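Local coordinates for protein beta-galactosidase (PDB 3TTY) that hydrolyses terminal beta-D-galactose residues from beta-galactosides, using a TIM-barrel glycoside hydrolase domain that binds galactose, at residues W405-A410 with L421-E426; R68-N73 with K137-I142. All coordinates share one frame; numbering follows the deposited sequence.

Contact 1: W405-A410 with L421-E426; sequences WENRWA and LNYVNE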
ATOM      1  N   TRP A 405     -22.303  10.756  13.768  1.00 15.19           N
ATOM      2  CA  TRP A 405     -21.168  10.986  12.865  1.00 15.77           C
ATOM      3  C   TRP A 405     -19.983  11.680  13.532  1.00 15.51           C
ATOM      4  O   TRP A 405     -18.824  11.419  13.167  1.00 16.29           O
ATOM      5  CB  TRP A 405     -21.582  11.763  11.597  1.00 15.80           C
ATOM      6  CG  TRP A 405     -21.976  10.895  10.447  1.00 14.61           C
ATOM      7  CD1 TRP A 405     -21.169  10.446   9.440  1.00 17.21           C
ATOM      8  CD2 TRP A 405     -23.286  10.371  10.175  1.00 15.60           C
ATOM      9  NE1 TRP A 405     -21.898   9.673   8.553  1.00 16.91           N
ATOM     10  CE2 TRP A 405     -23.199   9.617   8.980  1.00 14.76           C
ATOM     11  CE3 TRP A 405     -24.528  10.482  10.815  1.00 15.41           C
ATOM     12  CZ2 TRP A 405     -24.303   8.962   8.422  1.00 15.54           C
ATOM     13  CZ3 TRP A 405     -25.627   9.832  10.254  1.00 18.25           C
ATOM     14  CH2 TRP A 405     -25.507   9.080   9.074  1.00 13.56           C
ATOM     15  N   GLU A 406     -20.261  12.566  14.490  1.00 16.84           N
ATOM     16  CA  GLU A 406     -19.199  13.348  15.137  1.00 13.68           C
ATOM     17  C   GLU A 406     -18.441  12.441  16.083  1.00 16.81           C
ATOM     18  O   GLU A 406     -17.211  12.477  16.160  1.00 17.28           O
ATOM     19  CB  GLU A 406     -19.757  14.570  15.870  1.00 15.84           C
ATOM     20  CG  GLU A 406     -20.329  15.637  14.928  1.00 20.11           C
ATOM     21  CD  GLU A 406     -20.786  16.910  15.638  1.00 23.09           C
ATOM     22  OE1 GLU A 406     -21.301  16.819  16.770  1.00 29.36           O
ATOM     23  OE2 GLU A 406     -20.633  18.010  15.056  1.00 23.10           O
ATOM     24  N   ASN A 407     -19.182  11.603  16.791  1.00 15.19           N
ATOM     25  CA  ASN A 407     -18.563  10.548  17.581  1.00 18.68           C
ATOM     26  C   ASN A 407     -17.674   9.663  16.696  1.00 19.23           C
ATOM     27  O   ASN A 407     -16.548   9.325  17.068  1.00 19.21           O
ATOM     28  CB  ASN A 407     -19.646   9.704  18.244  1.00 16.59           C
ATOM     29  CG  ASN A 407     -19.081   8.594  19.098  1.00 19.94           C
ATOM     30  OD1 ASN A 407     -18.157   8.813  19.877  1.00 21.38           O
ATOM     31  ND2 ASN A 407     -19.640   7.385  18.960  1.00 18.03           N
ATOM     32  N   ARG A 408     -18.188   9.294  15.521  1.00 15.45           N
ATOM     33  CA  ARG A 408     -17.432   8.484  14.572  1.00 15.80           C
ATOM     34  C   ARG A 408     -16.116   9.149  14.153  1.00 18.00           C
ATOM     35  O   ARG A 408     -15.055   8.529  14.203  1.00 19.79           O
ATOM     36  CB  ARG A 408     -18.276   8.181  13.332  1.00 14.78           C
ATOM     37  CG  ARG A 408     -17.520   7.399  12.267  1.00 17.50           C
ATOM     38  CD  ARG A 408     -18.449   6.836  11.191  1.00 20.79           C
ATOM     39  NE  ARG A 408     -17.740   5.997  10.224  1.00 23.58           N
ATOM     40  CZ  ARG A 408     -18.324   5.398   9.184  1.00 22.01           C
ATOM     41  NH1 ARG A 408     -19.627   5.543   8.978  1.00 18.64           N
ATOM     42  NH2 ARG A 408     -17.606   4.664   8.344  1.00 18.73           N
ATOM     43  N   TRP A 409     -16.193  10.406  13.726  1.00 14.67           N
ATOM     44  CA  TRP A 409     -15.004  11.154  13.330  1.00 15.21           C
ATOM     45  C   TRP A 409     -13.944  11.202  14.432  1.00 19.64           C
ATOM     46  O   TRP A 409     -12.757  10.943  14.182  1.00 16.20           O
ATOM     47  CB  TRP A 409     -15.381  12.579  12.944  1.00 14.98           C
ATOM     48  CG  TRP A 409     -16.215  12.679  11.702  1.00 18.31           C
ATOM     49  CD1 TRP A 409     -16.303  11.760  10.692  1.00 18.00           C
ATOM     50  CD2 TRP A 409     -17.088  13.757  11.344  1.00 15.52           C
ATOM     51  NE1 TRP A 409     -17.173  12.210   9.729  1.00 20.56           N
ATOM     52  CE2 TRP A 409     -17.666  13.432  10.103  1.00 18.48           C
ATOM     53  CE3 TRP A 409     -17.434  14.966  11.955  1.00 13.36           C
ATOM     54  CZ2 TRP A 409     -18.562  14.278   9.451  1.00 19.48           C
ATOM     55  CZ3 TRP A 409     -18.325  15.796  11.322  1.00 17.85           C
ATOM     56  CH2 TRP A 409     -18.880  15.454  10.073  1.00 20.47           C
ATOM     57  N   ALA A 410     -14.362  11.547  15.645  1.00 13.42           N
ATOM     58  CA  ALA A 410     -13.419  11.588  16.766  1.00 19.30           C
ATOM     59  C   ALA A 410     -12.780  10.213  17.030  1.00 21.01           C
ATOM     60  O   ALA A 410     -11.555  10.107  17.192  1.00 18.22           O
ATOM     61  CB  ALA A 410     -14.087  12.128  18.018  1.00 18.88           C
ATOM     62  N   LEU A 421     -10.214  -1.237  16.747  1.00 24.72           N
ATOM     63  CA  LEU A 421     -11.521  -0.678  17.095  1.00 24.93           C
ATOM     64  C   LEU A 421     -12.157  -0.063  15.869  1.00 22.36           C
ATOM     65  O   LEU A 421     -11.611   0.857  15.256  1.00 25.10           O
ATOM     66  CB  LEU A 421     -11.427   0.356  18.227  1.00 23.21           C
ATOM     67  CG  LEU A 421     -12.740   1.042  18.632  1.00 24.64           C
ATOM     68  CD1 LEU A 421     -13.780   0.030  19.112  1.00 18.24           C
ATOM     69  CD2 LEU A 421     -12.509   2.150  19.681  1.00 21.20           C
ATOM     70  N   ASN A 422     -13.307  -0.599  15.497  1.00 19.26           N
ATOM     71  CA  ASN A 422     -14.063  -0.072  14.376  1.00 20.97           C
ATOM     72  C   ASN A 422     -15.458   0.277  14.866  1.00 19.09           C
ATOM     73  O   ASN A 422     -16.233  -0.610  15.247  1.00 21.00           O
ATOM     74  CB  ASN A 422     -14.106  -1.112  13.250  1.00 21.66           C
ATOM     75  CG  ASN A 422     -14.900  -0.648  12.047  1.00 26.97           C
ATOM     76  OD1 ASN A 422     -16.078  -0.303  12.156  1.00 24.42           O
ATOM     77  ND2 ASN A 422     -14.256  -0.642  10.883  1.00 29.43           N
ATOM     78  N   TYR A 423     -15.762   1.572  14.889  1.00 19.60           N
ATOM     79  CA  TYR A 423     -17.016   2.070  15.466  1.00 18.89           C
ATOM     80  C   TYR A 423     -18.240   1.407  14.863  1.00 21.50           C
ATOM     81  O   TYR A 423     -19.072   0.840  15.585  1.00 21.27           O
ATOM     82  CB  TYR A 423     -17.113   3.585  15.307  1.00 17.06           C
ATOM     83  CG  TYR A 423     -18.394   4.226  15.819  1.00 15.90           C
ATOM     84  CD1 TYR A 423     -18.895   3.930  17.077  1.00 16.90           C
ATOM     85  CD2 TYR A 423     -19.066   5.175  15.054  1.00 17.34           C
ATOM     86  CE1 TYR A 423     -20.053   4.543  17.556  1.00 14.70           C
ATOM     87  CE2 TYR A 423     -20.207   5.797  15.517  1.00 14.01           C
ATOM     88  CZ  TYR A 423     -20.698   5.476  16.768  1.00 16.84           C
ATOM     89  OH  TYR A 423     -21.848   6.078  17.213  1.00 13.63           O
ATOM     90  N   VAL A 424     -18.352   1.480  13.543  1.00 17.97           N
ATOM     91  CA  VAL A 424     -19.512   0.921  12.864  1.00 23.78           C
ATOM     92  C   VAL A 424     -19.641  -0.584  13.118  1.00 21.05           C
ATOM     93  O   VAL A 424     -20.755  -1.084  13.342  1.00 22.70           O
ATOM     94  CB  VAL A 424     -19.525   1.250  11.345  1.00 25.40           C
ATOM     95  CG1 VAL A 424     -20.625   0.498  10.647  1.00 21.89           C
ATOM     96  CG2 VAL A 424     -19.686   2.757  11.130  1.00 18.84           C
ATOM     97  N   ASN A 425     -18.520  -1.303  13.110  1.00 18.76           N
ATOM     98  CA  ASN A 425     -18.562  -2.741  13.392  1.00 20.13           C
ATOM     99  C   ASN A 425     -19.202  -3.023  14.759  1.00 21.21           C
ATOM    100  O   ASN A 425     -20.049  -3.912  14.888  1.00 21.90           O
ATOM    101  CB  ASN A 425     -17.167  -3.387  13.321  1.00 21.31           C
ATOM    102  CG  ASN A 425     -16.710  -3.663  11.885  1.00 31.51           C
ATOM    103  OD1 ASN A 425     -15.555  -4.030  11.650  1.00 31.61           O
ATOM    104  ND2 ASN A 425     -17.610  -3.478  10.921  1.00 26.91           N
ATOM    105  N   GLU A 426     -18.787  -2.269  15.776  1.00 22.76           N
ATOM    106  CA  GLU A 426     -19.354  -2.412  17.116  1.00 20.68           C
ATOM    107  C   GLU A 426     -20.835  -2.076  17.131  1.00 17.68           C
ATOM    108  O   GLU A 426     -21.622  -2.818  17.701  1.00 20.68           O
ATOM    109  CB  GLU A 426     -18.601  -1.557  18.138  1.00 19.90           C
ATOM    110  CG  GLU A 426     -17.135  -1.900  18.244  1.00 16.91           C
ATOM    111  CD  GLU A 426     -16.899  -3.343  18.677  1.00 21.89           C
ATOM    112  OE1 GLU A 426     -17.415  -3.761  19.744  1.00 19.32           O
ATOM    113  OE2 GLU A 426     -16.195  -4.067  17.943  1.00 22.91           O
TER
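The ring of Tyr-423 rests against Arg-408 and Asn-407, near the start of two helices that follow each other in the chain. Arg-408 CB lies 3.6 Å from Tyr-423 CD2 and approaches the ring obliquely. At the far end of the same ring, Asn-407 ND2 comes within 3.1 Å of Tyr-423 CZ. The amide and ring planes stand almost perpendicular, 85° apart. With CG trans to the main-chain N (chi1 177°), Arg-408 runs extended to NE. This carries the guanidinium past Tyr-423 to Val-424. Val-424 CG2 sits over the centre of one guanidinium face and is 3.5 Å from Arg-408 NH1. The polar ends are held elsewhere. Arg-408 NE forms a salt bridge with Glu-412, and NH1 donates to Phe-256 O. Asn-407 is gripped by Met-463 N at OD1 and by Val-460 O at ND2. Val-424 also touches Phe-286 of helix 284-296, so the contact borders the barrel domain. Both helices belong to the trimerisation domain, yet this contact is internal to the chain. Its chemistry implies packing of carbon surfaces, with one guanidinium face used and the buried Asn-407 amide satisfied by backbone groups beyond the two helices.

Contact 2: R68-N73 with K137-I142; sequences RLTKEN and KDHPQI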
ATOM      1  N   ARG A  68     -42.338  13.550 -23.692  1.00 21.93           N
ATOM      2  CA  ARG A  68     -42.498  12.158 -24.090  1.00 23.48           C
ATOM      3  C   ARG A  68     -42.922  11.252 -22.938  1.00 24.94           C
ATOM      4  O   ARG A  68     -43.811  10.413 -23.092  1.00 22.07           O
ATOM      5  CB  ARG A  68     -41.224  11.608 -24.733  1.00 24.87           C
ATOM      6  CG  ARG A  68     -41.408  10.169 -25.258  1.00 24.48           C
ATOM      7  CD  ARG A  68     -42.482  10.140 -26.353  1.00 26.83           C
ATOM      8  NE  ARG A  68     -42.844   8.790 -26.794  1.00 24.03           N
ATOM      9  CZ  ARG A  68     -43.777   8.031 -26.220  1.00 24.01           C
ATOM     10  NH1 ARG A  68     -44.454   8.468 -25.160  1.00 20.80           N
ATOM     11  NH2 ARG A  68     -44.033   6.826 -26.709  1.00 21.97           N
ATOM     12  N   LEU A  69     -42.264  11.415 -21.794  1.00 21.91           N
ATOM     13  CA  LEU A  69     -42.590  10.662 -20.593  1.00 23.13           C
ATOM     14  C   LEU A  69     -43.981  11.007 -20.068  1.00 23.95           C
ATOM     15  O   LEU A  69     -44.722  10.140 -19.594  1.00 23.95           O
ATOM     16  CB  LEU A  69     -41.553  10.945 -19.504  1.00 22.30           C
ATOM     17  CG  LEU A  69     -40.149  10.374 -19.735  1.00 21.63           C
ATOM     18  CD1 LEU A  69     -39.145  11.112 -18.859  1.00 22.05           C
ATOM     19  CD2 LEU A  69     -40.127   8.886 -19.441  1.00 17.23           C
ATOM     20  N   THR A  70     -44.324  12.285 -20.129  1.00 24.09           N
ATOM     21  CA  THR A  70     -45.635  12.738 -19.693  1.00 24.63           C
ATOM     22  C   THR A  70     -46.726  12.036 -20.511  1.00 25.04           C
ATOM     23  O   THR A  70     -47.780  11.698 -19.984  1.00 27.12           O
ATOM     24  CB  THR A  70     -45.754  14.268 -19.810  1.00 25.51           C
ATOM     25  OG1 THR A  70     -44.834  14.876 -18.900  1.00 28.00           O
ATOM     26  CG2 THR A  70     -47.165  14.729 -19.462  1.00 30.04           C
ATOM     27  N   LYS A  71     -46.450  11.802 -21.792  1.00 23.13           N
ATOM     28  CA  LYS A  71     -47.367  11.070 -22.659  1.00 26.48           C
ATOM     29  C   LYS A  71     -47.668   9.668 -22.117  1.00 28.37           C
ATOM     30  O   LYS A  71     -48.795   9.182 -22.226  1.00 26.37           O
ATOM     31  CB  LYS A  71     -46.807  11.006 -24.081  1.00 27.78           C
ATOM     32  CG  LYS A  71     -47.853  10.886 -25.165  1.00 40.50           C
ATOM     33  CD  LYS A  71     -47.321  11.373 -26.519  1.00 44.49           C
ATOM     34  CE  LYS A  71     -46.139  10.534 -27.016  1.00 45.93           C
ATOM     35  NZ  LYS A  71     -45.526  11.068 -28.286  1.00 42.72           N
ATOM     36  N   GLU A  72     -46.668   9.029 -21.514  1.00 25.08           N
ATOM     37  CA  GLU A  72     -46.857   7.722 -20.880  1.00 22.39           C
ATOM     38  C   GLU A  72     -47.323   7.854 -19.439  1.00 24.55           C
ATOM     39  O   GLU A  72     -47.419   6.860 -18.728  1.00 25.33           O
ATOM     40  CB  GLU A  72     -45.553   6.923 -20.888  1.00 21.23           C
ATOM     41  CG  GLU A  72     -44.996   6.688 -22.261  1.00 23.00           C
ATOM     42  CD  GLU A  72     -46.028   6.081 -23.168  1.00 21.21           C
ATOM     43  OE1 GLU A  72     -46.728   5.153 -22.722  1.00 29.22           O
ATOM     44  OE2 GLU A  72     -46.162   6.544 -24.311  1.00 25.29           O
ATOM     45  N   ASN A  73     -47.591   9.080 -19.002  1.00 26.74           N
ATOM     46  CA  ASN A  73     -47.958   9.331 -17.606  1.00 30.20           C
ATOM     47  C   ASN A  73     -46.913   8.785 -16.619  1.00 27.67           C
ATOM     48  O   ASN A  73     -47.239   8.361 -15.508  1.00 31.76           O
ATOM     49  CB  ASN A  73     -49.371   8.803 -17.289  1.00 31.62           C
ATOM     50  CG  ASN A  73     -49.907   9.313 -15.940  1.00 45.43           C
ATOM     51  OD1 ASN A  73     -50.471   8.547 -15.152  1.00 49.28           O
ATOM     52  ND2 ASN A  73     -49.721  10.611 -15.671  1.00 36.65           N
ATOM     53  N   LYS A 137     -42.184  25.226 -13.686  1.00 20.65           N
ATOM     54  CA  LYS A 137     -42.927  25.532 -12.458  1.00 27.00           C
ATOM     55  C   LYS A 137     -44.379  25.077 -12.502  1.00 28.43           C
ATOM     56  O   LYS A 137     -45.001  24.868 -11.465  1.00 36.26           O
ATOM     57  CB  LYS A 137     -42.885  27.032 -12.151  1.00 31.10           C
ATOM     58  CG  LYS A 137     -43.588  27.900 -13.187  1.00 28.83           C
ATOM     59  CD  LYS A 137     -43.491  29.367 -12.821  1.00 41.36           C
ATOM     60  CE  LYS A 137     -44.091  30.258 -13.901  1.00 43.16           C
ATOM     61  NZ  LYS A 137     -45.587  30.285 -13.853  1.00 48.59           N
ATOM     62  N   ASP A 138     -44.917  24.921 -13.702  1.00 26.95           N
ATOM     63  CA  ASP A 138     -46.314  24.537 -13.839  1.00 32.29           C
ATOM     64  C   ASP A 138     -46.478  23.145 -14.397  1.00 31.74           C
ATOM     65  O   ASP A 138     -47.587  22.740 -14.747  1.00 29.44           O
ATOM     66  CB  ASP A 138     -47.058  25.544 -14.720  1.00 29.27           C
ATOM     67  CG  ASP A 138     -47.156  26.909 -14.070  1.00 33.27           C
ATOM     68  OD1 ASP A 138     -46.983  27.921 -14.783  1.00 37.17           O
ATOM     69  OD2 ASP A 138     -47.382  26.963 -12.839  1.00 30.17           O
ATOM     70  N   HIS A 139     -45.375  22.411 -14.495  1.00 28.05           N
ATOM     71  CA  HIS A 139     -45.458  21.073 -15.041  1.00 29.49           C
ATOM     72  C   HIS A 139     -45.946  20.103 -13.978  1.00 30.34           C
ATOM     73  O   HIS A 139     -45.367  20.022 -12.897  1.00 29.52           O
ATOM     74  CB  HIS A 139     -44.140  20.609 -15.650  1.00 29.43           C
ATOM     75  CG  HIS A 139     -44.316  19.538 -16.681  1.00 33.68           C
ATOM     76  ND1 HIS A 139     -44.765  18.272 -16.368  1.00 31.92           N
ATOM     77  CD2 HIS A 139     -44.139  19.555 -18.024  1.00 29.02           C
ATOM     78  CE1 HIS A 139     -44.843  17.551 -17.472  1.00 24.70           C
ATOM     79  NE2 HIS A 139     -44.468  18.304 -18.490  1.00 29.61           N
ATOM     80  N   PRO A 140     -47.035  19.384 -14.293  1.00 24.49           N
ATOM     81  CA  PRO A 140     -47.794  18.479 -13.423  1.00 30.16           C
ATOM     82  C   PRO A 140     -47.085  17.174 -13.061  1.00 28.02           C
ATOM     83  O   PRO A 140     -47.443  16.574 -12.048  1.00 27.76           O
ATOM     84  CB  PRO A 140     -49.041  18.159 -14.265  1.00 28.78           C
ATOM     85  CG  PRO A 140     -48.585  18.333 -15.685  1.00 32.42           C
ATOM     86  CD  PRO A 140     -47.637  19.496 -15.636  1.00 26.88           C
ATOM     87  N   GLN A 141     -46.116  16.742 -13.864  1.00 24.03           N
ATOM     88  CA  GLN A 141     -45.518  15.417 -13.694  1.00 24.43           C
ATOM     89  C   GLN A 141     -44.383  15.377 -12.671  1.00 26.31           C
ATOM     90  O   GLN A 141     -44.056  14.311 -12.133  1.00 26.87           O
ATOM     91  CB  GLN A 141     -45.008  14.883 -15.033  1.00 27.87           C
ATOM     92  CG  GLN A 141     -46.091  14.487 -15.995  1.00 27.78           C
ATOM     93  CD  GLN A 141     -47.028  13.461 -15.402  1.00 30.34           C
ATOM     94  OE1 GLN A 141     -48.140  13.790 -14.994  1.00 28.31           O
ATOM     95  NE2 GLN A 141     -46.581  12.205 -15.343  1.00 24.60           N
ATOM     96  N   ILE A 142     -43.783  16.531 -12.406  1.00 21.59           N
ATOM     97  CA  ILE A 142     -42.643  16.604 -11.494  1.00 21.76           C
ATOM     98  C   ILE A 142     -43.069  16.392 -10.051  1.00 22.37           C
ATOM     99  O   ILE A 142     -43.774  17.212  -9.476  1.00 21.39           O
ATOM    100  CB  ILE A 142     -41.922  17.950 -11.611  1.00 19.83           C
ATOM    101  CG1 ILE A 142     -41.499  18.195 -13.060  1.00 20.90           C
ATOM    102  CG2 ILE A 142     -40.731  17.989 -10.676  1.00 19.46           C
ATOM    103  CD1 ILE A 142     -40.834  19.538 -13.284  1.00 18.66           C
TER
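Thr-70 holds OG1 beside its backbone N and anti to the carbonyl carbon (chi1 -65°), with CG2 anti to that N, which turns both branches of the side chain to segment 137-142. Opposite, Gln-141 bends at its second torsion (chi2 -56°). Its CG meets Thr-70 while its amide reaches on to Asn-73. Thr-70 OG1 is 3.2 Å from Gln-141 CG, and Thr-70 CG2 is 3.6 Å from the same carbon. Thr-70 OG1 also lies at the edge of the His-139 ring, close to its plane, 3.0 Å from CE1. This hydroxyl has a hydrogen bond with Ile-66 O, one turn back in its helix. The His-139 ring is steadied within its own loop. Gln-141 N donates to His-139 ND1 at 3.2 Å, nearly straight (167°) and in the ring plane. Asn-73 ends the helix in a Schellman motif with positive phi. Its ND2 comes within 3.5 Å of Gln-141 NE2, the two amide planes well inclined to each other. Gln-141 NE2 has its hydrogen bond with Ile-74 O, just past the helix end. The contact therefore joins the C-terminal end of helix 60-71 to the loop leading from helix 119-135 into strand 142-146. Strand 75-79 lies alongside: Gln-141 shares backbone hydrogen bonds with Leu-76, and its side chain touches Tyr-75. Two adjacent parallel strands of the TIM barrel begin here.

Overall arrangement
Contact 1 is buried and lies nearer the centre of the chain. Contact 2 is partly buried, near the end of the barrel where its strands start, its centre about 31 Å from the chain's centre. The two are on opposite sides of that centre, 44 Å apart between their own centres, and share no helix or strand. Contact 1 packs two helices of the trimerisation domain; contact 2 joins a helix end to a loop of the barrel. Contact 1 uses aromatic, aliphatic and guanidinium surfaces. Contact 2 brings together a hydroxyl, an imidazole edge and two amides, with aliphatic parts of Thr-70 and Gln-141 in touch. Arg-408 and Asn-407, like Thr-70 OG1 and Gln-141 NE2, bond outside the facing segment.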